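Local coordinates for protein GDP-mannose-dependent alpha-(1-6)-phosphatidylinositol monomannoside mannosyltransferase (PDB 3OKP) that belongs to the GT-B glycosyltransferases, enzymes built of two Rossmann-like domains, and holds guanosine-5'-diphosphate-alpha-D-mannose in a pocket of its C-terminal half, at residues A[198-204]-A[273-278]; A[209-215]-A[278-283]. All coordinates share one frame; numbering follows the deposited sequence.

Contact 1 of 2, residues A[198-204]-A[273-278]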
loop_
_atom_site.group_PDB
_atom_site.type_symbol
_atom_site.label_atom_id
_atom_site.label_comp_id
_atom_site.label_asym_id
_atom_site.label_seq_id
_atom_site.Cartn_x
_atom_site.Cartn_y
_atom_site.Cartn_z
ATOM N N THR A 198 18.954 3.686 -23.617
ATOM C CA THR A 198 18.303 2.397 -23.347
ATOM C C THR A 198 16.831 2.569 -22.952
ATOM O O THR A 198 16.530 3.303 -22.008
ATOM C CB THR A 198 19.035 1.609 -22.232
ATOM O OG1 THR A 198 20.447 1.614 -22.479
ATOM C CG2 THR A 198 18.541 0.162 -22.160
ATOM N N PRO A 199 15.911 1.899 -23.681
ATOM C CA PRO A 199 14.509 1.874 -23.271
ATOM C C PRO A 199 14.359 0.969 -22.051
ATOM O O PRO A 199 14.725 -0.208 -22.102
ATOM C CB PRO A 199 13.783 1.270 -24.490
ATOM C CG PRO A 199 14.796 1.249 -25.603
ATOM C CD PRO A 199 16.122 1.138 -24.923
ATOM N N VAL A 200 13.849 1.526 -20.957
ATOM C CA VAL A 200 13.791 0.807 -19.688
ATOM C C VAL A 200 12.365 0.751 -19.143
ATOM O O VAL A 200 11.741 1.792 -18.888
ATOM C CB VAL A 200 14.745 1.429 -18.629
ATOM C CG1 VAL A 200 14.594 0.722 -17.283
ATOM C CG2 VAL A 200 16.198 1.369 -19.099
ATOM N N ILE A 201 11.866 -0.471 -18.975
ATOM C CA ILE A 201 10.575 -0.729 -18.348
ATOM C C ILE A 201 10.833 -1.378 -16.994
ATOM O O ILE A 201 11.491 -2.420 -16.910
ATOM C CB ILE A 201 9.689 -1.674 -19.201
ATOM C CG1 ILE A 201 9.568 -1.163 -20.644
ATOM C CG2 ILE A 201 8.309 -1.852 -18.551
ATOM C CD1 ILE A 201 9.226 -2.251 -21.671
ATOM N N ALA A 202 10.327 -0.754 -15.936
ATOM C CA ALA A 202 10.529 -1.265 -14.582
ATOM C C ALA A 202 9.254 -1.869 -14.007
ATOM O O ALA A 202 8.168 -1.296 -14.133
ATOM C CB ALA A 202 11.058 -0.167 -13.669
ATOM N N CYS A 203 9.399 -3.039 -13.387
ATOM C CA CYS A 203 8.316 -3.651 -12.626
ATOM C C CYS A 203 8.808 -4.027 -11.236
ATOM O O CYS A 203 9.517 -5.023 -11.068
ATOM C CB CYS A 203 7.745 -4.882 -13.345
ATOM S SG CYS A 203 6.361 -5.668 -12.451
ATOM N N ASN A 204 8.451 -3.202 -10.253
ATOM C CA ASN A 204 8.718 -3.498 -8.848
ATOM C C ASN A 204 7.473 -4.110 -8.239
ATOM O O ASN A 204 6.398 -3.505 -8.284
ATOM C CB ASN A 204 9.102 -2.232 -8.067
ATOM C CG ASN A 204 10.162 -1.404 -8.766
ATOM O OD1 ASN A 204 11.012 -1.930 -9.488
ATOM N ND2 ASN A 204 10.119 -0.091 -8.555
ATOM N N ALA A 273 13.869 4.706 -14.894
ATOM C CA ALA A 273 13.091 4.003 -15.919
ATOM C C ALA A 273 12.284 4.953 -16.805
ATOM O O ALA A 273 11.922 6.057 -16.391
ATOM C CB ALA A 273 12.167 2.976 -15.272
ATOM N N ASP A 274 12.006 4.507 -18.025
ATOM C CA ASP A 274 11.148 5.247 -18.945
ATOM C C ASP A 274 9.668 4.993 -18.649
ATOM O O ASP A 274 8.841 5.900 -18.750
ATOM C CB ASP A 274 11.482 4.874 -20.393
ATOM C CG ASP A 274 12.888 5.296 -20.795
ATOM O OD1 ASP A 274 13.157 6.516 -20.834
ATOM O OD2 ASP A 274 13.725 4.407 -21.072
ATOM N N ILE A 275 9.345 3.754 -18.285
ATOM C CA ILE A 275 7.972 3.351 -17.974
ATOM C C ILE A 275 7.975 2.432 -16.754
ATOM O O ILE A 275 8.854 1.579 -16.622
ATOM C CB ILE A 275 7.305 2.591 -19.166
ATOM C CG1 ILE A 275 7.353 3.418 -20.458
ATOM C CG2 ILE A 275 5.858 2.195 -18.835
ATOM C CD1 ILE A 275 7.011 2.620 -21.715
ATOM N N PHE A 276 7.002 2.624 -15.864
ATOM C CA PHE A 276 6.692 1.632 -14.836
ATOM C C PHE A 276 5.454 0.859 -15.271
ATOM O O PHE A 276 4.424 1.453 -15.598
ATOM C CB PHE A 276 6.461 2.269 -13.459
ATOM C CG PHE A 276 6.066 1.270 -12.390
ATOM C CD1 PHE A 276 4.723 0.951 -12.171
ATOM C CD2 PHE A 276 7.038 0.635 -11.621
ATOM C CE1 PHE A 276 4.358 0.014 -11.201
ATOM C CE2 PHE A 276 6.685 -0.294 -10.645
ATOM C CZ PHE A 276 5.342 -0.608 -10.437
ATOM N N ALA A 277 5.558 -0.465 -15.269
ATOM C CA ALA A 277 4.448 -1.320 -15.672
ATOM C C ALA A 277 4.241 -2.455 -14.678
ATOM O O ALA A 277 5.193 -3.131 -14.278
ATOM C CB ALA A 277 4.678 -1.867 -17.078
ATOM N N MET A 278 2.988 -2.641 -14.270
ATOM C CA MET A 278 2.592 -3.773 -13.439
ATOM C C MET A 278 1.121 -4.053 -13.740
ATOM O O MET A 278 0.237 -3.477 -13.104
ATOM C CB MET A 278 2.826 -3.485 -11.947
ATOM C CG MET A 278 2.837 -4.729 -11.059
ATOM S SD MET A 278 1.212 -5.203 -10.423
ATOM C CE MET A 278 1.074 -4.126 -8.998
#
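Ala202 and Ala273 meet methyl to methyl, CB to CB at 3.7 Å, where the loop leading into strand 275-278 passes strand 200-204. Val200 leans on the same small bump: its CG1, anti to the backbone N (chi1 176°), lies against Ala273 CB. Further along, the Phe276 ring reaches forward past the Ala202 carbonyl, bringing its CE2 to 3.4 Å from Asn204 N. The Asn204 side chain crosses the ring obliquely at CE2, the amide plane turned 65° from it; ND2 is buried here and has no partner in the model. On the face that carries Ile201 and Ile275, the CG2 branch of Ile201 settles over Ala277 CB at 3.9 Å. At the far end Cys203 SG lies beside Met278 CG. Between the strands runs the ladder, with Ala202 N giving a nearly straight bond to Ile275 O (2.8 Å) and Ala202 O accepting from Ala277 N. At the start of the pair Val200 O is gripped twice, by Asp274 N and Ile275 N, and Asp274 OD2 takes Val200 N on its anti lone pair at 2.9 Å. Arg189 also holds that carboxylate in a salt bridge. Strand 231-235 bonds along the other edge of 200-204, helix 294-301 packs on Phe276, and helix 331-342 lies over Ile201 and Ile275, the two-sided cover of a Rossmann-like sheet.

Contact 2 of 2, residues A[209-215]-A[278-283]. With GDD (guanosine-5'-diphosphate-alpha-D-mannose), chain B.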
loop_
_atom_site.group_PDB
_atom_site.type_symbol
_atom_site.label_atom_id
_atom_site.label_comp_id
_atom_site.label_asym_id
_atom_site.label_seq_id
_atom_site.Cartn_x
_atom_site.Cartn_y
_atom_site.Cartn_z
ATOM N N PRO A 209 1.947 -14.662 -9.414
ATOM C CA PRO A 209 1.208 -14.614 -10.685
ATOM C C PRO A 209 0.379 -13.348 -10.928
ATOM O O PRO A 209 0.428 -12.793 -12.028
ATOM C CB PRO A 209 0.295 -15.841 -10.605
ATOM C CG PRO A 209 1.028 -16.791 -9.747
ATOM C CD PRO A 209 1.773 -15.962 -8.735
ATOM N N ARG A 210 -0.353 -12.887 -9.914
ATOM C CA ARG A 210 -1.323 -11.802 -10.108
ATOM C C ARG A 210 -0.719 -10.439 -10.465
ATOM O O ARG A 210 -1.424 -9.570 -10.978
ATOM C CB ARG A 210 -2.277 -11.687 -8.910
ATOM C CG ARG A 210 -1.683 -11.062 -7.651
ATOM C CD ARG A 210 -2.779 -10.789 -6.625
ATOM N NE ARG A 210 -2.268 -10.146 -5.413
ATOM C CZ ARG A 210 -2.133 -8.832 -5.274
ATOM N NH1 ARG A 210 -2.472 -8.028 -6.268
ATOM N NH2 ARG A 210 -1.651 -8.325 -4.148
ATOM N N LYS A 211 0.578 -10.261 -10.216
ATOM C CA LYS A 211 1.251 -8.984 -10.485
ATOM C C LYS A 211 1.523 -8.756 -11.978
ATOM O O LYS A 211 1.820 -7.637 -12.403
ATOM C CB LYS A 211 2.544 -8.867 -9.669
ATOM C CG LYS A 211 2.350 -8.941 -8.154
ATOM C CD LYS A 211 1.750 -7.663 -7.581
ATOM C CE LYS A 211 1.637 -7.740 -6.063
ATOM N NZ LYS A 211 1.112 -6.470 -5.481
ATOM N N GLY A 212 1.421 -9.821 -12.769
ATOM C CA GLY A 212 1.504 -9.701 -14.219
ATOM C C GLY A 212 2.892 -9.507 -14.795
ATOM O O GLY A 212 3.034 -8.953 -15.894
ATOM N N GLN A 213 3.921 -9.952 -14.068
ATOM C CA GLN A 213 5.266 -10.039 -14.640
ATOM C C GLN A 213 5.241 -11.022 -15.808
ATOM O O GLN A 213 5.937 -10.824 -16.803
ATOM C CB GLN A 213 6.307 -10.502 -13.615
ATOM C CG GLN A 213 6.594 -9.523 -12.482
ATOM C CD GLN A 213 5.792 -9.814 -11.227
ATOM O OE1 GLN A 213 4.937 -10.704 -11.207
ATOM N NE2 GLN A 213 6.069 -9.065 -10.165
ATOM N N ASP A 214 4.431 -12.075 -15.677
ATOM C CA ASP A 214 4.246 -13.044 -16.759
ATOM C C ASP A 214 3.616 -12.403 -17.995
ATOM O O ASP A 214 4.037 -12.680 -19.119
ATOM C CB ASP A 214 3.466 -14.294 -16.295
ATOM C CG ASP A 214 2.166 -13.973 -15.556
ATOM O OD1 ASP A 214 1.698 -12.814 -15.555
ATOM O OD2 ASP A 214 1.594 -14.917 -14.968
ATOM N N SER A 215 2.633 -11.528 -17.776
ATOM C CA SER A 215 1.990 -10.776 -18.859
ATOM C C SER A 215 2.998 -9.867 -19.565
ATOM O O SER A 215 3.010 -9.780 -20.797
ATOM C CB SER A 215 0.824 -9.943 -18.320
ATOM O OG SER A 215 -0.130 -10.754 -17.658
ATOM N N MET A 278 2.988 -2.641 -14.270
ATOM C CA MET A 278 2.592 -3.773 -13.439
ATOM C C MET A 278 1.121 -4.053 -13.740
ATOM O O MET A 278 0.237 -3.477 -13.104
ATOM C CB MET A 278 2.826 -3.485 -11.947
ATOM C CG MET A 278 2.837 -4.729 -11.059
ATOM S SD MET A 278 1.212 -5.203 -10.423
ATOM C CE MET A 278 1.074 -4.126 -8.998
ATOM N N PRO A 279 0.860 -4.920 -14.738
ATOM C CA PRO A 279 -0.503 -5.183 -15.193
ATOM C C PRO A 279 -1.218 -6.206 -14.308
ATOM O O PRO A 279 -1.489 -7.331 -14.739
ATOM C CB PRO A 279 -0.299 -5.705 -16.619
ATOM C CG PRO A 279 1.050 -6.354 -16.598
ATOM C CD PRO A 279 1.857 -5.706 -15.493
ATOM N N ALA A 280 -1.515 -5.795 -13.076
ATOM C CA ALA A 280 -2.173 -6.645 -12.083
ATOM C C ALA A 280 -3.496 -7.222 -12.589
ATOM O O ALA A 280 -4.306 -6.510 -13.188
ATOM C CB ALA A 280 -2.397 -5.867 -10.783
ATOM N N ARG A 281 -3.690 -8.518 -12.357
ATOM C CA ARG A 281 -4.948 -9.188 -12.681
ATOM C C ARG A 281 -5.548 -9.831 -11.433
ATOM O O ARG A 281 -4.819 -10.269 -10.537
ATOM C CB ARG A 281 -4.758 -10.232 -13.791
ATOM C CG ARG A 281 -3.925 -11.448 -13.395
ATOM C CD ARG A 281 -3.945 -12.512 -14.483
ATOM N NE ARG A 281 -3.109 -13.660 -14.137
ATOM C CZ ARG A 281 -1.797 -13.735 -14.348
ATOM N NH1 ARG A 281 -1.148 -12.723 -14.909
ATOM N NH2 ARG A 281 -1.131 -14.827 -13.994
ATOM N N THR A 282 -6.876 -9.879 -11.377
ATOM C CA THR A 282 -7.572 -10.546 -10.280
ATOM C C THR A 282 -7.589 -12.055 -10.512
ATOM O O THR A 282 -7.905 -12.521 -11.608
ATOM C CB THR A 282 -9.000 -9.990 -10.095
ATOM O OG1 THR A 282 -8.919 -8.592 -9.804
ATOM C CG2 THR A 282 -9.722 -10.695 -8.946
ATOM N N ARG A 283 -7.221 -12.799 -9.471
ATOM C CA ARG A 283 -7.167 -14.256 -9.504
ATOM C C ARG A 283 -7.822 -14.835 -8.253
ATOM O O ARG A 283 -8.542 -14.133 -7.538
ATOM C CB ARG A 283 -5.712 -14.726 -9.576
ATOM C CG ARG A 283 -5.038 -14.526 -10.923
ATOM C CD ARG A 283 -3.536 -14.757 -10.834
ATOM N NE ARG A 283 -3.185 -15.774 -9.843
ATOM C CZ ARG A 283 -2.963 -17.059 -10.105
ATOM N NH1 ARG A 283 -3.042 -17.529 -11.344
ATOM N NH2 ARG A 283 -2.651 -17.878 -9.116
HETATM N N2 GDD B . 13.064 -2.619 -0.872
HETATM C C2 GDD B . 12.299 -3.234 -1.808
HETATM N N1 GDD B . 12.880 -4.045 -2.725
HETATM N N3 GDD B . 10.961 -3.031 -1.820
HETATM C C4 GDD B . 10.181 -3.638 -2.753
HETATM C C5 GDD B . 10.759 -4.473 -3.697
HETATM C C6 GDD B . 12.135 -4.669 -3.670
HETATM O O6 GDD B . 12.685 -5.416 -4.506
HETATM N N7 GDD B . 9.768 -4.937 -4.485
HETATM C C8 GDD B . 8.606 -4.404 -4.039
HETATM N N9 GDD B . 8.865 -3.616 -2.984
HETATM C "C1'" GDD B . 7.887 -2.829 -2.189
HETATM C "C2'" GDD B . 7.353 -1.659 -3.001
HETATM O "O2'" GDD B . 8.222 -0.526 -2.933
HETATM C "C3'" GDD B . 6.002 -1.398 -2.367
HETATM O "O3'" GDD B . 6.124 -0.431 -1.317
HETATM C "C4'" GDD B . 5.576 -2.743 -1.784
HETATM O "O4'" GDD B . 6.735 -3.586 -1.804
HETATM C "C5'" GDD B . 4.455 -3.385 -2.599
HETATM O "O5'" GDD B . 3.174 -3.060 -2.053
HETATM P PA GDD B . 1.962 -3.084 -2.852
HETATM O O1A GDD B . 1.035 -2.550 -2.204
HETATM O O2A GDD B . 2.129 -2.435 -3.915
HETATM O O3A GDD B . 1.589 -4.442 -3.199
HETATM P PB GDD B . 1.433 -5.530 -2.247
HETATM O O2B GDD B . 0.940 -5.124 -1.173
HETATM O O3B GDD B . 0.679 -6.396 -2.742
HETATM O O1B GDD B . 2.712 -6.144 -1.991
HETATM O O HOH W 1 -3.847 -8.584 -8.861
HETATM O O HOH W 2 -1.972 -9.909 -15.768
#
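Arg281 and Asp214 both place CG between backbone N and carbonyl carbon, with chi1 of 68° and 50°, and from there the extended arginine meets the carboxylate from the opposite direction. The salt bridge is end-on and two-pronged: NH1 to Asp214 OD1 and NH2 to Asp214 OD2, each 2.9 Å. The two planes are only 23° apart, and both acceptor oxygens are met on their syn side. Pro209 O sits over one face of this guanidinium, while water 2 lies at its edge, joining Arg281 NH1 to Pro279 O and Ser215 OG. Tyr240 gives Asp214 OD2 a further partner.

Backbone bonding ties the loop down as well, Arg281 N reaching Arg210 O at 2.9 Å in the carbonyl plane. Pro279, centre of an inverse gamma turn, pushes CG to 3.3 Å from Gly212 O, the carbonyl of the residue at the N-cap position of the helix. Pro209 CB stands 3.5 Å above the centre of the Arg283 guanidinium, the two side chains crossing at about a right angle.

Lys211 bends at chi2, then runs straight past the Met278 thioether, its CD 3.8 Å from SD. This carries NZ to guanosine-5'-diphosphate-alpha-D-mannose, where it bonds O3B at 2.8 Å. Arg210 NH2 comes to 3.3 Å from the same O3B, obliquely to the guanidinium plane, and Glu290 bridges to both Arg210 NH1 and Lys211 NZ. Water 1 links Arg210 NH1 to Arg281 O, which probably helps to set the arginine's position. The chemistry is thus divided: Arg281 is spent on Asp214 in the helix's first turn, holding loop to helix, whereas Lys211 and Arg210 bring positive charge to the diphosphate and probably stabilise its negative charge.

The two contacts follow one another along the same pair of chain segments: contact 1 joins strands 200-204 and 275-278, and contact 2 joins the segments that follow a little further on, 209-215 leading into helix 213-226. Their centres are 15 Å apart, and Met278 serves both. They also touch directly, Cys203 SG lying 3.9 Å from Gln213 CG. Such a place, beyond the C-terminal ends of neighbouring parallel strands, is where Rossmann-like folds commonly keep their ligand sites. Here the side chain of Asn204 in contact 1 is about 5 Å, nearest atoms, from guanosine-5'-diphosphate-alpha-D-mannose, while contact 2 supplies Arg210 and Lys211 to the pocket; Arg206, Leu261 and Glu298 add further bonds to the ligand.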